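Long-range contacts in aminotransferase class-III (Ochrobactrum anthropi, PDB 5GHG), which probably transfers amino groups between amines and carbonyl compounds as an omega-transaminase of class III, with pyridoxal phosphate and its aminated form as cofactor: residues P108-G118 / P295-Y306; I145-G153 / V227-V235. The protein carries 1 engineered substitution. All blocks are in the same frame, centred on the assembly; numbering follows the deposited sequence.

Contact 1: P108-G118 / P295-Y306. With PMP (4'-deoxy-4'-aminopyridoxal-5'-phosphate), chain C.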
loop_
_atom_site.group_PDB
_atom_site.type_symbol
_atom_site.label_atom_id
_atom_site.label_comp_id
_atom_site.label_asym_id
_atom_site.label_seq_id
_atom_site.Cartn_x
_atom_site.Cartn_y
_atom_site.Cartn_z
ATOM N N PRO B 108 25.800 -8.634 5.440
ATOM C CA PRO B 108 25.111 -9.855 5.846
ATOM C C PRO B 108 23.679 -9.559 6.320
ATOM O O PRO B 108 23.449 -8.677 7.147
ATOM C CB PRO B 108 25.982 -10.385 7.002
ATOM C CG PRO B 108 27.354 -9.869 6.678
ATOM C CD PRO B 108 27.112 -8.486 6.103
ATOM N N MET B 109 22.728 -10.313 5.783
ATOM C CA MET B 109 21.325 -10.218 6.157
ATOM C C MET B 109 20.796 -11.623 6.444
ATOM O O MET B 109 21.355 -12.614 6.004
ATOM C CB MET B 109 20.477 -9.560 5.051
ATOM C CG MET B 109 20.699 -8.052 4.921
ATOM S SD MET B 109 20.069 -7.140 6.369
ATOM C CE MET B 109 20.589 -5.489 5.967
ATOM N N SER B 110 19.709 -11.688 7.201
ATOM C CA SER B 110 19.142 -12.949 7.645
ATOM C C SER B 110 17.789 -13.281 7.046
ATOM O O SER B 110 17.557 -14.431 6.672
ATOM C CB SER B 110 19.046 -12.954 9.185
ATOM O OG SER B 110 18.327 -14.091 9.634
ATOM N N LYS B 111 16.873 -12.302 6.943
ATOM C CA LYS B 111 15.506 -12.564 6.526
ATOM C C LYS B 111 15.007 -11.454 5.613
ATOM O O LYS B 111 15.364 -10.288 5.795
ATOM C CB LYS B 111 14.545 -12.646 7.739
ATOM C CG LYS B 111 14.801 -13.826 8.669
ATOM C CD LYS B 111 14.437 -15.149 7.990
ATOM C CE LYS B 111 14.816 -16.342 8.874
ATOM N NZ LYS B 111 16.302 -16.458 9.043
ATOM N N ALA B 112 14.138 -11.830 4.665
ATOM C CA ALA B 112 13.459 -10.909 3.772
ATOM C C ALA B 112 11.954 -10.956 4.034
ATOM O O ALA B 112 11.386 -12.031 4.222
ATOM C CB ALA B 112 13.744 -11.245 2.307
ATOM N N TYR B 113 11.324 -9.787 4.052
ATOM C CA TYR B 113 9.874 -9.639 4.218
ATOM C C TYR B 113 9.322 -8.858 3.031
ATOM O O TYR B 113 9.981 -7.946 2.533
ATOM C CB TYR B 113 9.532 -8.887 5.506
ATOM C CG TYR B 113 10.055 -9.534 6.777
ATOM C CD1 TYR B 113 11.403 -9.480 7.120
ATOM C CD2 TYR B 113 9.184 -10.197 7.642
ATOM C CE1 TYR B 113 11.867 -10.082 8.291
ATOM C CE2 TYR B 113 9.632 -10.768 8.829
ATOM C CZ TYR B 113 10.959 -10.714 9.145
ATOM O OH TYR B 113 11.399 -11.321 10.295
ATOM N N PHE B 114 8.100 -9.190 2.602
ATOM C CA PHE B 114 7.515 -8.561 1.421
ATOM C C PHE B 114 6.269 -7.769 1.746
ATOM O O PHE B 114 5.488 -8.154 2.626
ATOM C CB PHE B 114 7.206 -9.615 0.335
ATOM C CG PHE B 114 8.435 -10.300 -0.177
ATOM C CD1 PHE B 114 9.289 -9.635 -1.032
ATOM C CD2 PHE B 114 8.765 -11.565 0.247
ATOM C CE1 PHE B 114 10.459 -10.238 -1.480
ATOM C CE2 PHE B 114 9.928 -12.179 -0.183
ATOM C CZ PHE B 114 10.774 -11.520 -1.059
ATOM N N THR B 115 6.107 -6.653 1.037
ATOM C CA THR B 115 4.904 -5.817 1.089
ATOM C C THR B 115 4.575 -5.412 -0.338
ATOM O O THR B 115 5.248 -5.821 -1.296
ATOM C CB THR B 115 5.110 -4.567 1.955
ATOM O OG1 THR B 115 6.097 -3.719 1.343
ATOM C CG2 THR B 115 5.594 -4.940 3.360
ATOM N N ASN B 116 3.546 -4.593 -0.501
ATOM C CA ASN B 116 3.241 -4.084 -1.819
ATOM C C ASN B 116 4.020 -2.825 -2.155
ATOM O O ASN B 116 4.497 -2.670 -3.283
ATOM C CB ASN B 116 1.739 -3.823 -1.942
ATOM C CG ASN B 116 0.920 -5.055 -1.674
ATOM O OD1 ASN B 116 0.958 -6.000 -2.443
ATOM N ND2 ASN B 116 0.219 -5.070 -0.540
ATOM N N SER B 117 4.184 -1.933 -1.189
ATOM C CA SER B 117 4.734 -0.611 -1.438
ATOM C C SER B 117 5.898 -0.334 -0.502
ATOM O O SER B 117 6.030 -0.954 0.551
ATOM C CB SER B 117 3.653 0.469 -1.233
ATOM O OG SER B 117 3.245 0.475 0.121
ATOM N N GLY B 118 6.716 0.653 -0.886
ATOM C CA GLY B 118 7.749 1.145 0.013
ATOM C C GLY B 118 7.173 1.728 1.293
ATOM O O GLY B 118 7.746 1.556 2.372
ATOM N N PRO B 295 3.479 -3.981 -8.533
ATOM C CA PRO B 295 3.818 -3.465 -7.190
ATOM C C PRO B 295 4.373 -4.578 -6.313
ATOM O O PRO B 295 3.728 -5.619 -6.130
ATOM C CB PRO B 295 2.458 -2.975 -6.647
ATOM C CG PRO B 295 1.480 -3.086 -7.785
ATOM C CD PRO B 295 2.028 -4.022 -8.786
ATOM N N ILE B 296 5.560 -4.357 -5.769
ATOM C CA ILE B 296 6.127 -5.231 -4.750
ATOM C C ILE B 296 7.286 -4.491 -4.075
ATOM O O ILE B 296 8.015 -3.731 -4.711
ATOM C CB ILE B 296 6.591 -6.582 -5.330
ATOM C CG1 ILE B 296 7.177 -7.460 -4.230
ATOM C CG2 ILE B 296 7.628 -6.354 -6.412
ATOM C CD1 ILE B 296 7.473 -8.901 -4.651
ATOM N N SER B 297 7.429 -4.709 -2.780
ATOM C CA SER B 297 8.529 -4.132 -2.018
ATOM C C SER B 297 9.003 -5.175 -1.022
ATOM O O SER B 297 8.338 -6.183 -0.792
ATOM C CB SER B 297 8.107 -2.847 -1.308
ATOM O OG SER B 297 7.525 -1.953 -2.244
ATOM N N ALA B 298 10.149 -4.904 -0.415
ATOM C CA ALA B 298 10.770 -5.868 0.482
ATOM C C ALA B 298 11.633 -5.107 1.464
ATOM O O ALA B 298 12.137 -4.022 1.150
ATOM C CB ALA B 298 11.627 -6.890 -0.275
ATOM N N PHE B 299 11.815 -5.681 2.644
ATOM C CA PHE B 299 12.913 -5.228 3.486
ATOM C C PHE B 299 13.675 -6.440 4.010
ATOM O O PHE B 299 13.117 -7.535 4.166
ATOM C CB PHE B 299 12.449 -4.300 4.605
ATOM C CG PHE B 299 11.469 -4.915 5.577
ATOM C CD1 PHE B 299 10.099 -4.837 5.352
ATOM C CD2 PHE B 299 11.925 -5.517 6.756
ATOM C CE1 PHE B 299 9.201 -5.365 6.266
ATOM C CE2 PHE B 299 11.035 -6.067 7.666
ATOM C CZ PHE B 299 9.672 -5.993 7.428
ATOM N N LEU B 300 14.969 -6.242 4.220
ATOM C CA LEU B 300 15.857 -7.250 4.780
ATOM C C LEU B 300 16.252 -6.826 6.187
ATOM O O LEU B 300 16.437 -5.626 6.453
ATOM C CB LEU B 300 17.115 -7.384 3.928
ATOM C CG LEU B 300 16.923 -7.993 2.531
ATOM C CD1 LEU B 300 18.095 -7.625 1.648
ATOM C CD2 LEU B 300 16.855 -9.489 2.691
ATOM N N ILE B 301 16.412 -7.803 7.078
ATOM C CA ILE B 301 16.931 -7.518 8.409
ATOM C C ILE B 301 18.092 -8.449 8.708
ATOM O O ILE B 301 18.131 -9.597 8.240
ATOM C CB ILE B 301 15.842 -7.640 9.503
ATOM C CG1 ILE B 301 15.373 -9.075 9.621
ATOM C CG2 ILE B 301 14.656 -6.724 9.190
ATOM C CD1 ILE B 301 14.403 -9.284 10.762
ATOM N N ASN B 302 19.039 -7.961 9.504
ATOM C CA ASN B 302 20.194 -8.789 9.822
ATOM C C ASN B 302 19.909 -9.626 11.068
ATOM O O ASN B 302 18.803 -9.602 11.635
ATOM C CB ASN B 302 21.449 -7.940 9.942
ATOM C CG ASN B 302 21.418 -6.977 11.112
ATOM O OD1 ASN B 302 20.520 -7.011 11.941
ATOM N ND2 ASN B 302 22.422 -6.129 11.191
ATOM N N GLU B 303 20.903 -10.412 11.489
ATOM C CA GLU B 303 20.692 -11.312 12.614
ATOM C C GLU B 303 20.528 -10.533 13.926
ATOM O O GLU B 303 19.729 -10.917 14.781
ATOM C CB GLU B 303 21.852 -12.308 12.712
ATOM C CG GLU B 303 21.648 -13.392 13.772
ATOM C CD GLU B 303 20.455 -14.295 13.477
ATOM O OE1 GLU B 303 19.872 -14.824 14.439
ATOM O OE2 GLU B 303 20.082 -14.477 12.279
ATOM N N ARG B 304 21.265 -9.439 14.077
ATOM C CA ARG B 304 21.108 -8.579 15.236
ATOM C C ARG B 304 19.648 -8.184 15.439
ATOM O O ARG B 304 19.119 -8.257 16.549
ATOM C CB ARG B 304 21.982 -7.332 15.073
ATOM C CG ARG B 304 21.828 -6.268 16.147
ATOM C CD ARG B 304 22.500 -4.992 15.703
ATOM N NE ARG B 304 22.496 -3.955 16.730
ATOM C CZ ARG B 304 22.931 -2.717 16.539
ATOM N NH1 ARG B 304 23.391 -2.349 15.347
ATOM N NH2 ARG B 304 22.902 -1.846 17.539
ATOM N N VAL B 305 18.975 -7.772 14.354
ATOM C CA VAL B 305 17.569 -7.417 14.448
ATOM C C VAL B 305 16.714 -8.648 14.658
ATOM O O VAL B 305 15.797 -8.647 15.485
ATOM C CB VAL B 305 17.128 -6.632 13.196
ATOM C CG1 VAL B 305 15.624 -6.379 13.204
ATOM C CG2 VAL B 305 17.901 -5.319 13.090
ATOM N N TYR B 306 16.987 -9.717 13.910
ATOM C CA TYR B 306 16.101 -10.878 13.893
ATOM C C TYR B 306 16.200 -11.716 15.178
ATOM O O TYR B 306 15.203 -12.302 15.590
ATOM C CB TYR B 306 16.411 -11.759 12.684
ATOM C CG TYR B 306 15.535 -12.992 12.565
ATOM C CD1 TYR B 306 14.186 -12.891 12.263
ATOM C CD2 TYR B 306 16.077 -14.270 12.746
ATOM C CE1 TYR B 306 13.384 -14.019 12.150
ATOM C CE2 TYR B 306 15.291 -15.404 12.639
ATOM C CZ TYR B 306 13.946 -15.275 12.341
ATOM O OH TYR B 306 13.165 -16.406 12.242
HETATM N N1 PMP C . 11.115 5.458 0.338
HETATM C C2 PMP C . 11.641 6.168 -0.697
HETATM C C2A PMP C . 13.081 6.579 -0.633
HETATM C C3 PMP C . 10.850 6.551 -1.802
HETATM O O3 PMP C . 11.420 7.337 -2.770
HETATM C C4 PMP C . 9.483 6.146 -1.861
HETATM C C4A PMP C . 8.575 6.437 -3.043
HETATM N N4A PMP C . 8.733 7.744 -3.627
HETATM C C5 PMP C . 8.981 5.390 -0.768
HETATM C C6 PMP C . 9.815 5.010 0.272
HETATM C C5A PMP C . 7.552 4.943 -0.696
HETATM O O4P PMP C . 7.292 3.949 -1.690
HETATM P P PMP C . 5.758 3.762 -2.239
HETATM O O1P PMP C . 4.847 3.644 -1.071
HETATM O O2P PMP C . 5.835 2.498 -3.077
HETATM O O3P PMP C . 5.384 4.980 -3.054
HETATM O O HOH W 1 22.754 -10.992 9.564
HETATM O O HOH W 2 24.644 -7.118 8.954
HETATM O O HOH W 3 3.001 -7.378 -4.067
#

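Contact 2: I145-G153 / V227-V235. With PMP (4'-deoxy-4'-aminopyridoxal-5'-phosphate), chain C.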
loop_
_atom_site.group_PDB
_atom_site.type_symbol
_atom_site.label_atom_id
_atom_site.label_comp_id
_atom_site.label_asym_id
_atom_site.label_seq_id
_atom_site.Cartn_x
_atom_site.Cartn_y
_atom_site.Cartn_z
ATOM N N ILE B 145 14.499 8.405 14.392
ATOM C CA ILE B 145 15.016 9.658 13.881
ATOM C C ILE B 145 15.052 9.577 12.353
ATOM O O ILE B 145 15.685 8.689 11.791
ATOM C CB ILE B 145 16.414 9.959 14.439
ATOM C CG1 ILE B 145 16.349 10.068 15.966
ATOM C CG2 ILE B 145 16.959 11.266 13.855
ATOM C CD1 ILE B 145 17.709 10.191 16.618
ATOM N N SER B 146 14.385 10.526 11.701
ATOM C CA SER B 146 14.408 10.727 10.266
ATOM C C SER B 146 15.048 12.077 9.987
ATOM O O SER B 146 15.547 12.745 10.899
ATOM C CB SER B 146 12.977 10.667 9.704
ATOM O OG SER B 146 13.037 10.517 8.299
ATOM N N ARG B 147 15.000 12.510 8.746
ATOM C CA ARG B 147 15.655 13.762 8.376
ATOM C C ARG B 147 14.720 14.681 7.612
ATOM O O ARG B 147 13.875 14.224 6.837
ATOM C CB ARG B 147 16.897 13.496 7.525
ATOM C CG ARG B 147 17.920 12.654 8.222
ATOM C CD ARG B 147 19.075 12.345 7.325
ATOM N NE ARG B 147 18.659 11.566 6.158
ATOM C CZ ARG B 147 19.507 11.127 5.231
ATOM N NH1 ARG B 147 20.796 11.380 5.369
ATOM N NH2 ARG B 147 19.069 10.450 4.171
ATOM N N LYS B 148 14.882 15.974 7.830
ATOM C CA LYS B 148 14.193 16.955 7.002
ATOM C C LYS B 148 14.498 16.700 5.529
ATOM O O LYS B 148 15.640 16.452 5.150
ATOM C CB LYS B 148 14.611 18.373 7.402
ATOM C CG LYS B 148 13.999 18.819 8.720
ATOM C CD LYS B 148 14.447 20.248 9.039
ATOM C CE LYS B 148 13.928 20.737 10.375
ATOM N NZ LYS B 148 14.185 22.215 10.495
ATOM N N ARG B 149 13.461 16.753 4.706
ATOM C CA ARG B 149 13.524 16.509 3.264
ATOM C C ARG B 149 13.747 15.045 2.911
ATOM O O ARG B 149 13.801 14.713 1.729
ATOM C CB ARG B 149 14.587 17.393 2.577
ATOM C CG ARG B 149 14.184 18.874 2.541
ATOM C CD ARG B 149 15.288 19.810 2.001
ATOM N NE ARG B 149 15.527 19.607 0.568
ATOM C CZ ARG B 149 16.553 20.146 -0.110
ATOM N NH1 ARG B 149 16.691 19.907 -1.407
ATOM N NH2 ARG B 149 17.433 20.927 0.513
ATOM N N GLY B 150 13.850 14.147 3.896
ATOM C CA GLY B 150 13.780 12.734 3.598
ATOM C C GLY B 150 12.394 12.335 3.107
ATOM O O GLY B 150 11.397 13.004 3.371
ATOM N N TYR B 151 12.326 11.230 2.382
ATOM C CA TYR B 151 11.039 10.745 1.881
ATOM C C TYR B 151 10.966 9.240 2.070
ATOM O O TYR B 151 11.822 8.503 1.575
ATOM C CB TYR B 151 10.830 11.094 0.408
ATOM C CG TYR B 151 9.445 10.740 -0.070
ATOM C CD1 TYR B 151 9.151 9.466 -0.548
ATOM C CD2 TYR B 151 8.416 11.674 -0.016
ATOM C CE1 TYR B 151 7.865 9.129 -0.974
ATOM C CE2 TYR B 151 7.133 11.349 -0.445
ATOM C CZ TYR B 151 6.866 10.078 -0.909
ATOM O OH TYR B 151 5.596 9.773 -1.343
ATOM N N HIS B 152 9.940 8.792 2.763
ATOM C CA HIS B 152 9.850 7.404 3.165
ATOM C C HIS B 152 8.466 6.809 2.953
ATOM O O HIS B 152 8.222 5.674 3.380
ATOM C CB HIS B 152 10.293 7.274 4.627
ATOM C CG HIS B 152 11.671 7.796 4.861
ATOM N ND1 HIS B 152 12.794 7.161 4.388
ATOM C CD2 HIS B 152 12.102 8.919 5.480
ATOM C CE1 HIS B 152 13.867 7.871 4.714
ATOM N NE2 HIS B 152 13.475 8.934 5.375
ATOM N N GLY B 153 7.571 7.529 2.293
ATOM C CA GLY B 153 6.256 7.009 1.951
ATOM C C GLY B 153 5.149 7.797 2.616
ATOM O O GLY B 153 5.368 8.884 3.177
ATOM N N VAL B 227 21.086 8.599 -0.836
ATOM C CA VAL B 227 20.864 9.876 -1.514
ATOM C C VAL B 227 19.363 10.156 -1.440
ATOM O O VAL B 227 18.558 9.287 -1.773
ATOM C CB VAL B 227 21.306 9.798 -3.002
ATOM C CG1 VAL B 227 20.874 11.051 -3.746
ATOM C CG2 VAL B 227 22.811 9.592 -3.118
ATOM N N MET B 228 18.991 11.357 -1.017
ATOM C CA MET B 228 17.571 11.696 -0.904
ATOM C C MET B 228 16.985 11.931 -2.285
ATOM O O MET B 228 17.451 12.808 -3.015
ATOM C CB MET B 228 17.371 12.934 -0.041
ATOM C CG MET B 228 17.648 12.724 1.428
ATOM S SD MET B 228 17.639 14.309 2.311
ATOM C CE MET B 228 17.561 13.727 3.999
ATOM N N GLY B 229 15.966 11.158 -2.655
ATOM C CA GLY B 229 15.387 11.292 -3.976
ATOM C C GLY B 229 14.344 12.381 -4.071
ATOM O O GLY B 229 14.620 13.482 -4.575
ATOM N N ALA B 230 13.144 12.087 -3.561
ATOM C CA ALA B 230 12.023 13.017 -3.650
ATOM C C ALA B 230 12.337 14.364 -3.023
ATOM O O ALA B 230 11.735 15.381 -3.397
ATOM C CB ALA B 230 10.772 12.417 -2.989
ATOM N N GLY B 231 13.258 14.394 -2.057
ATOM C CA GLY B 231 13.645 15.647 -1.444
ATOM C C GLY B 231 14.504 16.540 -2.321
ATOM O O GLY B 231 14.825 17.656 -1.904
ATOM N N GLY B 232 14.878 16.087 -3.522
ATOM C CA GLY B 232 15.614 16.912 -4.449
ATOM C C GLY B 232 16.986 16.387 -4.854
ATOM O O GLY B 232 17.873 17.180 -5.216
ATOM N N VAL B 233 17.165 15.072 -4.838
ATOM C CA VAL B 233 18.446 14.453 -5.180
ATOM C C VAL B 233 19.547 15.099 -4.334
ATOM O O VAL B 233 20.483 15.703 -4.871
ATOM C CB VAL B 233 18.762 14.569 -6.684
ATOM C CG1 VAL B 233 19.983 13.723 -7.046
ATOM C CG2 VAL B 233 17.585 14.127 -7.517
ATOM N N VAL B 234 19.434 14.984 -3.016
ATOM C CA VAL B 234 20.421 15.566 -2.106
ATOM C C VAL B 234 21.513 14.541 -1.848
ATOM O O VAL B 234 21.272 13.495 -1.254
ATOM C CB VAL B 234 19.782 16.039 -0.791
ATOM C CG1 VAL B 234 20.863 16.555 0.150
ATOM C CG2 VAL B 234 18.747 17.139 -1.049
ATOM N N VAL B 235 22.716 14.830 -2.320
ATOM C CA VAL B 235 23.885 13.985 -2.082
ATOM C C VAL B 235 24.518 14.490 -0.793
ATOM O O VAL B 235 24.775 15.694 -0.663
ATOM C CB VAL B 235 24.871 14.031 -3.261
ATOM C CG1 VAL B 235 26.057 13.122 -3.010
ATOM C CG2 VAL B 235 24.157 13.667 -4.574
HETATM N N1 PMP C . 11.115 5.458 0.338
HETATM C C2 PMP C . 11.641 6.168 -0.697
HETATM C C2A PMP C . 13.081 6.579 -0.633
HETATM C C3 PMP C . 10.850 6.551 -1.802
HETATM O O3 PMP C . 11.420 7.337 -2.770
HETATM C C4 PMP C . 9.483 6.146 -1.861
HETATM C C4A PMP C . 8.575 6.437 -3.043
HETATM N N4A PMP C . 8.733 7.744 -3.627
HETATM C C5 PMP C . 8.981 5.390 -0.768
HETATM C C6 PMP C . 9.815 5.010 0.272
HETATM C C5A PMP C . 7.552 4.943 -0.696
HETATM O O4P PMP C . 7.292 3.949 -1.690
HETATM P P PMP C . 5.758 3.762 -2.239
HETATM O O1P PMP C . 4.847 3.644 -1.071
HETATM O O2P PMP C . 5.835 2.498 -3.077
HETATM O O3P PMP C . 5.384 4.980 -3.054
HETATM O O HOH W 4 14.066 12.586 -0.305
#

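Contact 1: P108-G118 / P295-Y306
Ser110 and Lys111 both turn their backbone N-H to Ile301 O, a classic beta bulge where strand 111-115 begins and strand 297-301 ends. Ser110 N lies 2.8 Å from Ile301 O; Lys111 N makes the longer bond, 3.3 Å. Beyond the bulge, strands 111-115 and 297-301 pair antiparallel as far as Thr115 and Ser297. Lys111, Tyr113, Phe299 and Ile301 share one face of the sheet. There Lys111 lies across Tyr306. Lys111 CG sits over the middle of the Tyr306 ring, 3.8 Å from its centroid. Bends at chi2 and chi4 fold the chain back, and NZ makes an off-centre cation-pi contact with the same ring. NZ also bonds Ser110 OG, which in turn donates to Glu303 OE2 at 3.2 Å. The Tyr113 and Phe299 rings are nearly parallel, at 7°, but slid apart. It is Tyr113 CB that lies over one face of Phe299, 3.7 Å from its centroid. Phe299 CG stands between backbone N and carbonyl carbon (chi1 61°), which brings the ring against Tyr113 CB. On the other face Ala112 CB meets Leu300 CD2, and helix 93-104 packs on Phe114 and Leu300. After Thr115 the chain turns to the cofactor, and Gly118 N donates to PMP O2P at 3.0 Å. A neutral N-H at the start of helix 118-135 thus meets the phosphate, where the helix dipole would probably favour its negative charge.

Contact 2: I145-G153 / V227-V235
Arg149 meets Gly231 edge-on. Its NE and NH1 both point at Gly231 O, which lies close to the guanidinium plane. Arg149 NH1 lies 3.0 Å from Gly231 O and Arg149 NE 3.2 Å from it. The chain bends at chi3 (69°), and this turns the NE side of the group to the carbonyl. Val234 comes from another direction: Val234 CG2 lies over one face of the same guanidinium, 3.5 Å from Arg149 NH1, and the two side chains cross at about a right angle. Arg149 NH2 bonds His185. Replacing Arg149 by an alanine removes both donors to Gly231 O; the carbonyl is likely to be left without them, His185 ND1 to lose its mate, and a gap to open beside Val234 CG2.

Met228 meets the Arg147 guanidinium over one face. Its chain is extended beyond CG and sets the methyl Met228 CE off-centre over the group, 3.2 Å from Arg147 NE. The NH2 group of Arg147 bonds Glu225 O. Both arginines belong to a type II beta turn, from Arg147 to Gly150, at the end of strand 143-147. The facing loop follows strand 219-224 of the same sheet, in the large domain of the fold-type I aminotransferases. It contains a G1 beta bulge, with Val233 and Val234 both opposite Met228. Gly231 packs close to the turn, and a side chain there would run into Arg149 O. A water lies within reach of both Arg149 O and Gly231 N.

Tyr151 stands between this loop and the cofactor. Its CG is anti to the backbone N (chi1 -173°), which carries the ring past Ala230 to PMP. Ala230 CB touches Tyr151 CG at 3.6 Å. Farther along the ring, Tyr151 CE1 comes within 3.1 Å of PMP N4A, and the hydroxyl bonds Tyr20.

Contact 1 and contact 2 both reach one seven-stranded mixed sheet. Their centres are 20 Å apart, and their nearest atoms are about 4 Å apart without touching. Contact 1 pairs strand 111-115, outermost within the chain, with its neighbour 297-301. Contact 2 lies toward the other side, past the ends of strands 143-147 and 219-224. In chain order the segments run 108-118, 145-153, 227-235, 295-306, so both halves of contact 2 fall between those of contact 1. Both contacts reach PMP. Residues 108-118 meet its phosphate, while residues 145-153 meet its ring and amino group. The cofactor therefore sits where loops from separate strands of the sheet converge.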